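Local coordinates for metallo-beta-lactamase family protein (Staphylococcus aureus, PDB 3R2U) that probably acts as a hydrolase of the metallo-beta-lactamase superfamily, binding iron and carrying a rhodanese-like domain, at residues A[160-165]-A[208-213]; A[299-304]-A[340-345]. All blocks are in the same frame, centred on the assembly; numbering follows the deposited sequence. Where two conformers were deposited one is given.

Contact 1: residues A[160-165]-A[208-213]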
loop_
_atom_site.group_PDB
_atom_site.type_symbol
_atom_site.label_atom_id
_atom_site.label_comp_id
_atom_site.label_asym_id
_atom_site.label_seq_id
_atom_site.Cartn_x
_atom_site.Cartn_y
_atom_site.Cartn_z
ATOM N N GLN A 160 4.324 18.982 39.044
ATOM C CA GLN A 160 3.864 18.719 40.418
ATOM C C GLN A 160 2.363 18.474 40.480
ATOM O O GLN A 160 1.801 18.327 41.566
ATOM C CB GLN A 160 4.121 19.950 41.279
ATOM C CG GLN A 160 5.509 20.492 41.193
ATOM C CD GLN A 160 6.488 19.641 41.933
ATOM O OE1 GLN A 160 7.150 18.800 41.345
ATOM N NE2 GLN A 160 6.550 19.815 43.239
ATOM N N VAL A 161 1.714 18.498 39.329
ATOM C CA VAL A 161 0.272 18.354 39.236
ATOM C C VAL A 161 -0.018 17.348 38.141
ATOM O O VAL A 161 0.784 17.205 37.219
ATOM C CB VAL A 161 -0.411 19.699 38.871
ATOM C CG1 VAL A 161 -0.268 20.743 40.013
ATOM C CG2 VAL A 161 0.150 20.257 37.562
ATOM N N PRO A 162 -1.154 16.638 38.240
ATOM C CA PRO A 162 -1.501 15.654 37.231
ATOM C C PRO A 162 -1.889 16.306 35.918
ATOM O O PRO A 162 -2.334 17.460 35.889
ATOM C CB PRO A 162 -2.681 14.917 37.858
ATOM C CG PRO A 162 -3.302 15.926 38.769
ATOM C CD PRO A 162 -2.163 16.692 39.318
ATOM N N MET A 163 -1.710 15.567 34.834
ATOM C CA MET A 163 -2.007 16.047 33.507
ATOM C C MET A 163 -3.315 15.489 32.977
ATOM O O MET A 163 -4.059 16.186 32.317
ATOM C CB MET A 163 -0.882 15.643 32.547
ATOM C CG MET A 163 -1.054 16.163 31.087
ATOM S SD MET A 163 -0.004 15.290 29.905
ATOM C CE MET A 163 1.623 15.641 30.551
ATOM N N GLY A 164 -3.589 14.214 33.236
ATOM C CA GLY A 164 -4.776 13.602 32.684
ATOM C C GLY A 164 -5.097 12.257 33.296
ATOM O O GLY A 164 -4.293 11.690 34.030
ATOM N N LEU A 165 -6.285 11.760 32.978
ATOM C CA LEU A 165 -6.763 10.507 33.490
ATOM C C LEU A 165 -7.153 9.580 32.352
ATOM O O LEU A 165 -7.979 9.948 31.508
ATOM C CB LEU A 165 -7.995 10.750 34.338
ATOM C CG LEU A 165 -8.665 9.554 35.048
ATOM C CD1 LEU A 165 -7.815 9.069 36.208
ATOM C CD2 LEU A 165 -10.077 9.943 35.536
ATOM N N ASP A 208 -12.826 15.775 42.902
ATOM C CA ASP A 208 -11.792 16.455 43.667
ATOM C C ASP A 208 -10.498 16.666 42.897
ATOM O O ASP A 208 -9.620 17.376 43.356
ATOM C CB ASP A 208 -11.522 15.668 44.951
ATOM C CG ASP A 208 -12.749 15.563 45.820
ATOM O OD1 ASP A 208 -13.590 16.482 45.747
ATOM O OD2 ASP A 208 -12.871 14.571 46.570
ATOM N N LEU A 209 -10.371 16.034 41.744
ATOM C CA LEU A 209 -9.181 16.206 40.908
ATOM C C LEU A 209 -9.199 17.620 40.281
ATOM O O LEU A 209 -10.258 18.228 40.177
ATOM C CB LEU A 209 -9.107 15.129 39.830
ATOM C CG LEU A 209 -8.835 13.730 40.389
ATOM C CD1 LEU A 209 -8.783 12.704 39.280
ATOM C CD2 LEU A 209 -7.532 13.745 41.233
ATOM N N PRO A 210 -8.036 18.132 39.854
ATOM C CA PRO A 210 -7.998 19.480 39.252
ATOM C C PRO A 210 -8.814 19.543 37.958
ATOM O O PRO A 210 -8.745 18.643 37.124
ATOM C CB PRO A 210 -6.516 19.708 38.980
ATOM C CG PRO A 210 -5.790 18.708 39.913
ATOM C CD PRO A 210 -6.695 17.523 39.926
ATOM N N ASP A 211 -9.585 20.603 37.802
ATOM C CA ASP A 211 -10.471 20.728 36.647
ATOM C C ASP A 211 -9.756 20.857 35.289
ATOM O O ASP A 211 -10.373 20.671 34.249
ATOM C CB ASP A 211 -11.464 21.876 36.861
ATOM C CG ASP A 211 -12.593 21.508 37.842
ATOM O OD1 ASP A 211 -12.699 20.310 38.237
ATOM O OD2 ASP A 211 -13.389 22.411 38.196
ATOM N N TYR A 212 -8.463 21.134 35.310
ATOM C CA TYR A 212 -7.684 21.280 34.078
ATOM C C TYR A 212 -7.049 19.955 33.575
ATOM O O TYR A 212 -6.313 19.940 32.549
ATOM C CB TYR A 212 -6.602 22.339 34.278
ATOM C CG TYR A 212 -5.660 22.053 35.439
ATOM C CD1 TYR A 212 -4.737 21.018 35.371
ATOM C CD2 TYR A 212 -5.672 22.844 36.587
ATOM C CE1 TYR A 212 -3.877 20.757 36.414
ATOM C CE2 TYR A 212 -4.804 22.589 37.647
ATOM C CZ TYR A 212 -3.911 21.549 37.551
ATOM O OH TYR A 212 -3.050 21.272 38.576
ATOM N N ILE A 213 -7.290 18.851 34.282
ATOM C CA ILE A 213 -6.748 17.581 33.806
ATOM C C ILE A 213 -7.514 17.148 32.552
ATOM O O ILE A 213 -8.709 17.437 32.402
ATOM C CB ILE A 213 -6.785 16.437 34.834
ATOM C CG1 ILE A 213 -8.215 15.986 35.132
ATOM C CG2 ILE A 213 -6.006 16.817 36.108
ATOM C CD1 ILE A 213 -8.268 14.664 35.932
HETATM O O HOH W 1 -4.028 18.804 31.552
#
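Pro162 CG and Pro210 CG touch at 3.9 Å, the two rings crossing obliquely. Ile213 packs beside them. Ile213 CG2 lies 3.9 Å from Pro162 CG, and the other branch runs on to Leu165, with Ile213 CD1 4.2 Å from Leu165 CB. The first torsion of Ile213 (chi1 68°) sets CG1 between the backbone N and the carbonyl carbon, while CG2 is anti to the carbonyl carbon and faces Pro162. Tyr212 turns its ring edge to the other segment. Pro162 O is near the ring plane, 3.7 Å from Tyr212 CE1. Tyr212 OH lies 3.1 Å from Val161 CB and near both Val161 methyls, a tight contact and not a hydrogen bond. Pro210 CB sits over one face of the same ring, toward its rim. No direct hydrogen bond links the segments. Instead one water donates to Met163 O and to Tyr212 O, at 2.7 Å each. Ile213 CA adds a CA-H...O contact to Met163 O, 3.4 Å long. A type I turn from Pro210 to Ile213, closed by Ile213 N to Pro210 O, positions Tyr212 and Ile213. Further out, Met163 and Leu165 bond through the backbone to Gln214, in the parallel pairing of strands 164-168 and 214-217. Tyr212 O also bonds Thr236 of the second subunit. This joint is therefore mainly apolar, with a water linking two carbonyls that could not bond each other.

Contact 2: residues A[299-304]-A[340-345]; sequences TFDLRS and NLIGDY
Asp301 and Ile342 pair across two parallel strands, and the Asp301 carboxylate beside the Ile342 CG2 methyl is gripped by Arg303, two residues on in the same segment. The grip is side-on: Arg303 NE bonds Asp301 OD1 at 3.0 Å and Arg303 NH2 bonds Asp301 OD2 at 2.7 Å, both close to the guanidinium plane. Asp301 OD1 also accepts from Arg303 N, nearly along its C-O axis, which makes an Asx turn. Asp301 CG stands anti to the backbone N (chi1 -174°), which puts Asp301 OD2 3.9 Å from Ile342 CG2. Two donors on OD1 and the paired grip should fix the carboxylate's rotation and probably stabilise its negative charge. Strands 298-301 and 339-342 are inner neighbours in a parallel four-stranded sheet, followed by helices 305-310 and 345-356. The axes of strands 299-301 and 340-342 run 20° from parallel. The ladder is Phe300 N to Asn340 O, Ile342 N to Phe300 O at 2.8 Å, and Leu302 N to Ile342 O, the last nearly straight at 167°. Thr299 CG2 packs on Ile342 CG1 at 3.7 Å, on the face shared with Asp301. A water joins Thr299 OG1 to Asn340 ND2; Thr299 OG1 also bonds Arg297 O, and Asn340 ND2 bonds Asn294 O. On the other face, Leu341 CD2 lies 3.9 Å from Phe300 CB. Leu302 CD1 approaches Leu341 CB, and both leucines touch Ala351 of helix 345-356.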
loop_
_atom_site.group_PDB
_atom_site.type_symbol
_atom_site.label_atom_id
_atom_site.label_comp_id
_atom_site.label_asym_id
_atom_site.label_seq_id
_atom_site.Cartn_x
_atom_site.Cartn_y
_atom_site.Cartn_z
ATOM N N THR A 299 -22.383 -17.670 6.366
ATOM C CA THR A 299 -21.671 -16.839 5.399
ATOM C C THR A 299 -22.097 -15.365 5.412
ATOM O O THR A 299 -23.281 -15.069 5.344
ATOM C CB THR A 299 -21.907 -17.395 3.982
ATOM O OG1 THR A 299 -21.462 -18.752 3.917
ATOM C CG2 THR A 299 -21.184 -16.583 2.963
ATOM N N PHE A 300 -21.127 -14.451 5.448
ATOM C CA PHE A 300 -21.411 -13.009 5.461
ATOM C C PHE A 300 -20.917 -12.333 4.180
ATOM O O PHE A 300 -19.776 -12.529 3.752
ATOM C CB PHE A 300 -20.770 -12.336 6.678
ATOM C CG PHE A 300 -21.322 -12.819 7.994
ATOM C CD1 PHE A 300 -22.602 -12.465 8.388
ATOM C CD2 PHE A 300 -20.579 -13.637 8.823
ATOM C CE1 PHE A 300 -23.129 -12.921 9.580
ATOM C CE2 PHE A 300 -21.101 -14.079 10.041
ATOM C CZ PHE A 300 -22.369 -13.727 10.410
ATOM N N ASP A 301 -21.795 -11.543 3.575
ATOM C CA ASP A 301 -21.505 -10.856 2.322
ATOM C C ASP A 301 -21.082 -9.456 2.720
ATOM O O ASP A 301 -21.848 -8.709 3.325
ATOM C CB ASP A 301 -22.736 -10.869 1.425
ATOM C CG ASP A 301 -22.481 -10.297 0.023
ATOM O OD1 ASP A 301 -21.671 -9.364 -0.156
ATOM O OD2 ASP A 301 -23.139 -10.780 -0.916
ATOM N N LEU A 302 -19.840 -9.139 2.386
ATOM C CA LEU A 302 -19.193 -7.882 2.775
ATOM C C LEU A 302 -19.468 -6.698 1.895
ATOM O O LEU A 302 -18.979 -5.602 2.186
ATOM C CB LEU A 302 -17.676 -8.094 2.797
ATOM C CG LEU A 302 -17.198 -9.192 3.735
ATOM C CD1 LEU A 302 -15.722 -9.431 3.522
ATOM C CD2 LEU A 302 -17.483 -8.838 5.182
ATOM N N ARG A 303 -20.238 -6.888 0.818
ATOM C CA ARG A 303 -20.501 -5.789 -0.106
ATOM C C ARG A 303 -21.497 -4.778 0.467
ATOM O O ARG A 303 -22.092 -4.996 1.518
ATOM C CB ARG A 303 -21.018 -6.330 -1.449
ATOM C CG ARG A 303 -20.028 -7.229 -2.197
ATOM C CD ARG A 303 -20.685 -7.806 -3.420
ATOM N NE ARG A 303 -21.820 -8.621 -3.010
ATOM C CZ ARG A 303 -22.902 -8.847 -3.748
ATOM N NH1 ARG A 303 -23.021 -8.326 -4.956
ATOM N NH2 ARG A 303 -23.881 -9.584 -3.257
ATOM N N SER A 304 -21.639 -3.654 -0.228
ATOM C CA SER A 304 -22.586 -2.614 0.164
ATOM C C SER A 304 -24.010 -3.165 0.140
ATOM O O SER A 304 -24.313 -4.144 -0.581
ATOM C CB SER A 304 -22.510 -1.420 -0.788
ATOM O OG SER A 304 -23.012 -1.758 -2.085
ATOM N N ASN A 340 -17.674 -18.379 6.382
ATOM C CA ASN A 340 -17.201 -17.921 5.073
ATOM C C ASN A 340 -17.575 -16.454 4.865
ATOM O O ASN A 340 -18.575 -15.970 5.404
ATOM C CB ASN A 340 -17.835 -18.703 3.926
ATOM C CG ASN A 340 -17.310 -20.115 3.791
ATOM O OD1 ASN A 340 -16.254 -20.461 4.300
ATOM N ND2 ASN A 340 -18.036 -20.924 3.058
ATOM N N LEU A 341 -16.771 -15.765 4.067
ATOM C CA LEU A 341 -17.029 -14.407 3.696
ATOM C C LEU A 341 -17.164 -14.321 2.184
ATOM O O LEU A 341 -16.544 -15.096 1.455
ATOM C CB LEU A 341 -15.891 -13.497 4.151
ATOM C CG LEU A 341 -15.634 -13.423 5.632
ATOM C CD1 LEU A 341 -14.413 -12.511 5.927
ATOM C CD2 LEU A 341 -16.940 -12.961 6.372
ATOM N N ILE A 342 -18.009 -13.400 1.724
ATOM C CA ILE A 342 -18.198 -13.157 0.305
ATOM C C ILE A 342 -17.623 -11.788 -0.033
ATOM O O ILE A 342 -17.968 -10.759 0.573
ATOM C CB ILE A 342 -19.670 -13.263 -0.128
ATOM C CG1 ILE A 342 -20.137 -14.720 -0.008
ATOM C CG2 ILE A 342 -19.837 -12.755 -1.598
ATOM C CD1 ILE A 342 -21.532 -14.937 -0.347
ATOM N N GLY A 343 -16.710 -11.775 -0.987
ATOM C CA GLY A 343 -16.085 -10.532 -1.441
ATOM C C GLY A 343 -14.820 -10.842 -2.203
ATOM O O GLY A 343 -14.464 -12.010 -2.372
ATOM N N ASP A 344 -14.138 -9.803 -2.675
ATOM C CA ASP A 344 -12.864 -10.007 -3.360
ATOM C C ASP A 344 -11.770 -10.269 -2.312
ATOM O O ASP A 344 -11.904 -9.894 -1.144
ATOM C CB ASP A 344 -12.531 -8.818 -4.279
ATOM C CG ASP A 344 -12.286 -7.532 -3.514
ATOM O OD1 ASP A 344 -13.184 -6.669 -3.528
ATOM O OD2 ASP A 344 -11.224 -7.405 -2.858
ATOM N N TYR A 345 -10.683 -10.901 -2.756
ATOM C CA TYR A 345 -9.573 -11.308 -1.893
ATOM C C TYR A 345 -9.136 -10.265 -0.871
ATOM O O TYR A 345 -8.967 -10.579 0.305
ATOM C CB TYR A 345 -8.356 -11.718 -2.739
ATOM C CG TYR A 345 -7.207 -12.282 -1.909
ATOM C CD1 TYR A 345 -6.253 -11.439 -1.331
ATOM C CD2 TYR A 345 -7.088 -13.659 -1.698
ATOM C CE1 TYR A 345 -5.200 -11.962 -0.553
ATOM C CE2 TYR A 345 -6.054 -14.184 -0.933
ATOM C CZ TYR A 345 -5.113 -13.341 -0.366
ATOM O OH TYR A 345 -4.107 -13.889 0.387
HETATM O O HOH W 2 -20.449 -20.028 1.817
#

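In the fold
Contact 1 and contact 2 lie on opposite sides of the chain's centre, with their own centres about 47 Å apart. They share no strand or helix. Contact 1 lies in the metallo-beta-lactamase range, is partly buried, and bonds the second subunit. Contact 2 is buried in a separate parallel sheet; it meets other subunits at Ser304 and Tyr345, which take no part in the strand pairing. The chemistry follows the place. Residues 160-165 and 208-213 meet mostly outside regular strand pairing, so proline, isoleucine and tyrosine packing and a water do the joining. Residues 299-304 and 340-345 contain paired strands, joined by main-chain bonds; the Asp301-Arg303 salt bridge lies within one segment, at the strand's end.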